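Local coordinates for DNA alpha-glucosyltransferase (Enterobacteria phage T4, PDB 1YA6), which is a glycosyltransferase of the GT-B fold, with two Rossmann-like domains and uridine-5'-diphosphate bound in the cleft between them, at residues V113-D118 and V139-S144; N176-M181 and L304-E309. One frame throughout, in Å; residues are numbered along the deposited sequence.

Contact 1 of 2, residues V113-D118 and V139-S144; sequences VVYQHD and VIFSHS. With NCO (cobalt hexammine(III)), chain F.
In the beta-alpha-beta unit made by strand 111-115, helix 130-136 and strand 139-142, Y115 and F141 lie ring against ring on neighbouring parallel strands of a Rossmann-like sheet. The backbone ladder is regular: V114 N donates to V139 O at 2.8 Å, F141 N to V114 O at 2.9 Å, and Q116 N to F141 O at 2.8 Å. Between these bonds I140 CA leans on V114 O in a CA-H...O contact. V113, Y115, V139 and F141 share one face of the sheet. There the two rings form an offset stack, planes 9° apart and centroids 4.5 Å apart, with F141 CD1 lying over the rim of the tyrosine ring. In both residues CG is anti to the carbonyl carbon (chi1 -81° in Y115, -71° in F141), which sends the rings off the sheet side by side in the same direction. V113 CG1 closes in on the edge of the F141 ring, 3.8 Å from CE1, and helix 390-402 covers this face through I401. On the other face V114 and I140 only graze each other. Further along, both segments approach the cobalt hexammine(III) site. H143, held by ND1 to S307, brings its ring edge to the H117 backbone, H143 CD2 lying 3.3 Å from H117 O, and this same carbonyl accepts a hydrogen bond from N4 of cobalt hexammine(III) at 2.7 Å.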
# COMPACT_ATOMS: atom_id res chain seq x y z
N VAL C 113 -10.30 -3.25 -18.51
CA VAL C 113 -10.19 -2.16 -17.56
C VAL C 113 -8.74 -2.02 -17.12
O VAL C 113 -8.16 -2.98 -16.60
CB VAL C 113 -11.05 -2.42 -16.30
CG1 VAL C 113 -10.89 -1.28 -15.31
CG2 VAL C 113 -12.50 -2.59 -16.71
N VAL C 114 -8.17 -0.84 -17.32
CA VAL C 114 -6.79 -0.56 -16.95
C VAL C 114 -6.65 0.43 -15.78
O VAL C 114 -7.18 1.54 -15.81
CB VAL C 114 -6.02 0.01 -18.15
CG1 VAL C 114 -4.60 0.32 -17.77
CG2 VAL C 114 -6.07 -0.98 -19.30
N TYR C 115 -5.92 0.02 -14.75
CA TYR C 115 -5.69 0.86 -13.59
C TYR C 115 -4.24 1.35 -13.64
O TYR C 115 -3.32 0.54 -13.68
CB TYR C 115 -5.89 0.07 -12.30
CG TYR C 115 -7.32 -0.10 -11.85
CD1 TYR C 115 -7.87 0.78 -10.92
CD2 TYR C 115 -8.11 -1.15 -12.31
CE1 TYR C 115 -9.18 0.62 -10.46
CE2 TYR C 115 -9.42 -1.32 -11.86
CZ TYR C 115 -9.95 -0.43 -10.94
OH TYR C 115 -11.24 -0.57 -10.48
N GLN C 116 -4.03 2.66 -13.64
CA GLN C 116 -2.67 3.18 -13.65
C GLN C 116 -2.28 3.48 -12.20
O GLN C 116 -2.56 4.54 -11.66
CB GLN C 116 -2.59 4.44 -14.52
CG GLN C 116 -1.22 5.12 -14.54
CD GLN C 116 -0.05 4.16 -14.31
OE1 GLN C 116 0.05 3.11 -14.95
NE2 GLN C 116 0.84 4.53 -13.41
N HIS C 117 -1.64 2.50 -11.58
CA HIS C 117 -1.23 2.56 -10.20
C HIS C 117 -0.05 3.45 -9.87
O HIS C 117 0.11 3.81 -8.71
CB HIS C 117 -0.98 1.15 -9.70
CG HIS C 117 -2.23 0.33 -9.61
ND1 HIS C 117 -3.06 0.37 -8.51
CD2 HIS C 117 -2.82 -0.49 -10.50
CE1 HIS C 117 -4.12 -0.39 -8.74
NE2 HIS C 117 -4.00 -0.93 -9.94
N ASP C 118 0.77 3.79 -10.86
CA ASP C 118 1.92 4.67 -10.62
C ASP C 118 1.52 6.15 -10.63
O ASP C 118 0.95 6.64 -11.61
CB ASP C 118 2.99 4.48 -11.69
CG ASP C 118 3.65 3.13 -11.63
OD1 ASP C 118 4.77 3.01 -12.18
OD2 ASP C 118 3.06 2.19 -11.06
N VAL C 139 -11.83 1.12 -20.19
CA VAL C 139 -11.95 1.96 -19.01
C VAL C 139 -10.56 2.13 -18.40
O VAL C 139 -9.80 1.17 -18.32
CB VAL C 139 -12.89 1.34 -17.97
CG1 VAL C 139 -12.89 2.17 -16.70
CG2 VAL C 139 -14.29 1.23 -18.55
N ILE C 140 -10.25 3.36 -17.99
CA ILE C 140 -8.97 3.69 -17.38
C ILE C 140 -9.15 4.46 -16.07
O ILE C 140 -9.98 5.35 -15.99
CB ILE C 140 -8.12 4.56 -18.33
CG1 ILE C 140 -7.86 3.81 -19.63
CG2 ILE C 140 -6.81 4.93 -17.67
CD1 ILE C 140 -6.96 4.56 -20.60
N PHE C 141 -8.37 4.10 -15.06
CA PHE C 141 -8.40 4.75 -13.75
C PHE C 141 -7.01 5.25 -13.40
O PHE C 141 -6.02 4.58 -13.67
CB PHE C 141 -8.79 3.78 -12.65
CG PHE C 141 -10.23 3.34 -12.67
CD1 PHE C 141 -10.60 2.17 -13.32
CD2 PHE C 141 -11.19 4.06 -11.97
CE1 PHE C 141 -11.93 1.71 -13.25
CE2 PHE C 141 -12.51 3.62 -11.90
CZ PHE C 141 -12.87 2.43 -12.54
N SER C 142 -6.91 6.42 -12.78
CA SER C 142 -5.60 6.92 -12.38
C SER C 142 -5.78 7.48 -10.98
O SER C 142 -6.90 7.52 -10.47
CB SER C 142 -5.10 7.99 -13.34
OG SER C 142 -5.54 9.28 -12.96
N HIS C 143 -4.69 7.88 -10.35
CA HIS C 143 -4.76 8.42 -9.00
C HIS C 143 -5.05 9.91 -8.98
O HIS C 143 -5.47 10.45 -7.96
CB HIS C 143 -3.47 8.15 -8.24
CG HIS C 143 -3.37 6.76 -7.69
ND1 HIS C 143 -4.19 6.30 -6.69
CD2 HIS C 143 -2.54 5.73 -8.01
CE1 HIS C 143 -3.88 5.05 -6.40
NE2 HIS C 143 -2.88 4.68 -7.19
N SER C 144 -4.82 10.58 -10.11
CA SER C 144 -5.06 12.02 -10.17
C SER C 144 -5.28 12.53 -11.58
O SER C 144 -4.69 12.02 -12.53
CB SER C 144 -3.88 12.78 -9.54
OG SER C 144 -4.08 14.18 -9.62
CO NCO F . 1.64 3.38 -4.66
N1 NCO F . 1.71 2.49 -2.87
N2 NCO F . -0.34 3.62 -4.43
N3 NCO F . 1.97 5.10 -3.73
N4 NCO F . 1.55 4.30 -6.43
N5 NCO F . 3.63 3.12 -4.88
N6 NCO F . 1.33 1.59 -5.54

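Contact 2 of 2, residues N176-M181 and L304-E309; sequences NFQPPM and LQRSLE. With UDP (uridine-5'-diphosphate), chain I; NCO (cobalt hexammine(III)), chain F.
P179 and S307 press together at the tight end of this contact, where the backbones come closest, with Q178 CA and S307 CA 4.7 Å apart. The proline ring meets S307 through CD, which packs against its CB and OG, and L308 through P179 CG, 3.5 Å from L308 O. S307 OG also sits beside F177 O, but the angle there is too poor for a hydrogen bond, its hydrogen-bond partner being H143 ND1. F22 of helix 18-32 and Y310 of helix 310-318 pack on P179. These loops come from different halves of the GT-B fold: 176-181 leaves the last strand of one parallel sheet, while 304-309 leads from the other sheet into helix 310-318, with E309 at its N-cap position. E309 reaches into the cleft, its OE2 taking hydrogen bonds from cobalt hexammine(III) N3 at 2.7 Å and, longer, from N1 at 3.3 Å, besides a salt bridge with K212; its CB lies 3.5 Å from O1A of uridine-5'-diphosphate. At the other end the backbones stand apart and side chains bridge the gap; N176, Q305 and R306 are partly exposed. N176 and Q305 approach from opposite directions and stack their amides, planes 5° apart, with N176 CG 3.5 Å from Q305 NE2. A bend at chi3 (-57°) turns the R306 guanidinium so that Q178, its amide doubtfully placed, crosses over one face at about a right angle. At the guanidinium edge, N176 OD1 accepts two weak bonds, from R306 NH1 at 3.3 Å and from NE, while R306 NH2 forms a salt bridge with E396.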
# COMPACT_ATOMS: atom_id res chain seq x y z
N ASN C 176 -11.16 8.54 -11.83
CA ASN C 176 -10.36 8.51 -10.62
C ASN C 176 -10.71 7.32 -9.75
O ASN C 176 -11.82 6.78 -9.84
CB ASN C 176 -10.57 9.81 -9.83
CG ASN C 176 -9.58 9.97 -8.71
OD1 ASN C 176 -9.91 9.84 -7.53
ND2 ASN C 176 -8.33 10.24 -9.07
N PHE C 177 -9.77 6.90 -8.90
CA PHE C 177 -10.01 5.78 -8.02
C PHE C 177 -9.10 5.84 -6.81
O PHE C 177 -8.14 6.61 -6.77
CB PHE C 177 -9.79 4.44 -8.75
CG PHE C 177 -8.35 3.96 -8.76
CD1 PHE C 177 -7.91 3.01 -7.85
CD2 PHE C 177 -7.44 4.50 -9.67
CE1 PHE C 177 -6.58 2.59 -7.84
CE2 PHE C 177 -6.10 4.09 -9.68
CZ PHE C 177 -5.67 3.13 -8.76
N GLN C 178 -9.43 5.03 -5.82
CA GLN C 178 -8.67 4.92 -4.59
C GLN C 178 -8.45 3.42 -4.41
O GLN C 178 -9.37 2.63 -4.64
CB GLN C 178 -9.46 5.48 -3.41
CG GLN C 178 -9.82 6.96 -3.50
CD GLN C 178 -10.78 7.39 -2.40
OE1 GLN C 178 -10.51 7.20 -1.21
NE2 GLN C 178 -11.90 7.97 -2.79
N PRO C 179 -7.23 3.01 -4.03
CA PRO C 179 -6.92 1.59 -3.82
C PRO C 179 -7.54 1.16 -2.49
O PRO C 179 -6.94 1.32 -1.42
CB PRO C 179 -5.39 1.58 -3.81
CG PRO C 179 -5.07 2.91 -3.19
CD PRO C 179 -6.05 3.86 -3.84
N PRO C 180 -8.75 0.60 -2.55
CA PRO C 180 -9.48 0.16 -1.35
C PRO C 180 -8.90 -1.03 -0.61
O PRO C 180 -8.00 -1.71 -1.08
CB PRO C 180 -10.90 -0.14 -1.87
CG PRO C 180 -10.83 0.16 -3.41
CD PRO C 180 -9.38 0.03 -3.76
N MET C 181 -9.46 -1.26 0.57
CA MET C 181 -9.11 -2.37 1.45
C MET C 181 -10.32 -2.64 2.35
O MET C 181 -11.09 -1.73 2.67
CB MET C 181 -7.90 -2.03 2.32
CG MET C 181 -7.54 -3.16 3.26
SD MET C 181 -6.09 -2.88 4.27
CE MET C 181 -6.82 -2.16 5.76
N LEU C 304 -1.76 13.87 -6.08
CA LEU C 304 -2.56 13.76 -4.86
C LEU C 304 -4.01 14.19 -5.05
O LEU C 304 -4.29 15.30 -5.53
CB LEU C 304 -1.93 14.60 -3.74
CG LEU C 304 -0.50 14.27 -3.29
CD1 LEU C 304 -0.11 15.20 -2.15
CD2 LEU C 304 -0.42 12.82 -2.83
N GLN C 305 -4.93 13.31 -4.68
CA GLN C 305 -6.34 13.62 -4.77
C GLN C 305 -7.07 12.99 -3.59
O GLN C 305 -7.37 13.69 -2.62
CB GLN C 305 -6.91 13.14 -6.10
CG GLN C 305 -8.13 13.93 -6.53
CD GLN C 305 -8.42 13.83 -8.01
OE1 GLN C 305 -7.55 14.06 -8.84
NE2 GLN C 305 -9.66 13.49 -8.35
N ARG C 306 -7.34 11.69 -3.65
CA ARG C 306 -8.05 11.02 -2.55
C ARG C 306 -7.40 9.73 -2.11
O ARG C 306 -7.77 9.15 -1.10
CB ARG C 306 -9.49 10.69 -2.96
CG ARG C 306 -10.36 11.86 -3.37
CD ARG C 306 -11.76 11.36 -3.70
NE ARG C 306 -11.73 10.34 -4.75
CZ ARG C 306 -12.75 9.54 -5.06
NH1 ARG C 306 -12.61 8.65 -6.03
NH2 ARG C 306 -13.90 9.62 -4.40
N SER C 307 -6.41 9.27 -2.87
CA SER C 307 -5.76 8.01 -2.58
C SER C 307 -4.74 7.97 -1.45
O SER C 307 -3.70 8.61 -1.51
CB SER C 307 -5.09 7.46 -3.84
OG SER C 307 -6.03 7.35 -4.90
N LEU C 308 -5.06 7.21 -0.41
CA LEU C 308 -4.12 7.01 0.67
C LEU C 308 -3.44 5.70 0.25
O LEU C 308 -3.86 5.08 -0.73
CB LEU C 308 -4.82 6.82 2.02
CG LEU C 308 -5.16 8.07 2.83
CD1 LEU C 308 -5.74 7.63 4.18
CD2 LEU C 308 -3.91 8.93 3.03
N GLU C 309 -2.41 5.29 0.99
CA GLU C 309 -1.68 4.07 0.68
C GLU C 309 -2.06 2.92 1.61
O GLU C 309 -2.44 3.14 2.76
CB GLU C 309 -0.19 4.34 0.78
CG GLU C 309 0.26 5.43 -0.15
CD GLU C 309 1.76 5.61 -0.11
OE1 GLU C 309 2.25 6.22 0.86
OE2 GLU C 309 2.44 5.13 -1.04
N1 UDP I . 4.08 -4.68 2.68
C2 UDP I . 4.37 -5.95 3.10
N3 UDP I . 5.70 -6.20 3.31
C4 UDP I . 6.75 -5.32 3.17
C5 UDP I . 6.36 -4.00 2.76
C6 UDP I . 5.07 -3.73 2.53
O2 UDP I . 3.51 -6.80 3.28
O4 UDP I . 7.90 -5.70 3.39
C1' UDP I . 2.68 -4.38 2.36
C2' UDP I . 2.12 -3.16 3.09
O2' UDP I . 1.58 -3.56 4.33
C3' UDP I . 1.07 -2.67 2.10
C4' UDP I . 1.69 -3.00 0.74
O4' UDP I . 2.62 -4.09 0.98
O3' UDP I . -0.13 -3.41 2.27
C5' UDP I . 2.44 -1.86 0.08
O5' UDP I . 1.53 -0.92 -0.47
PA UDP I . 1.57 0.62 -0.06
O1A UDP I . 0.49 1.31 -0.83
O2A UDP I . 1.59 0.71 1.42
O3A UDP I . 3.02 1.18 -0.59
PB UDP I . 3.94 0.76 -1.88
O1B UDP I . 4.47 2.03 -2.45
O2B UDP I . 4.89 -0.29 -1.45
O3B UDP I . 2.92 0.14 -2.93
CO NCO F . 1.64 3.38 -4.66
N1 NCO F . 1.71 2.49 -2.87
N2 NCO F . -0.34 3.62 -4.43
N3 NCO F . 1.97 5.10 -3.73
N4 NCO F . 1.55 4.30 -6.43
N5 NCO F . 3.63 3.12 -4.88
N6 NCO F . 1.33 1.59 -5.54

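In the fold
Contact 1 is buried core within a single parallel sheet, tying two adjacent strands by regular backbone bonds and stacked aromatic rings. Contact 2 joins loops from the two sheets, is partly exposed, and relies on amide stacking, proline packing and weak arginine bonds. Their centres are 11 Å apart and they touch directly: N176 ND2 probably donates to H143 O, and the F177 ring packs on F141, with F177 CD2 3.3 Å from F141 CB. Both also meet the same cobalt hexammine(III), but by different chemistry: 113-118 offers a backbone carbonyl, whereas 304-309 offers a carboxylate, whose charge probably suits the cationic complex.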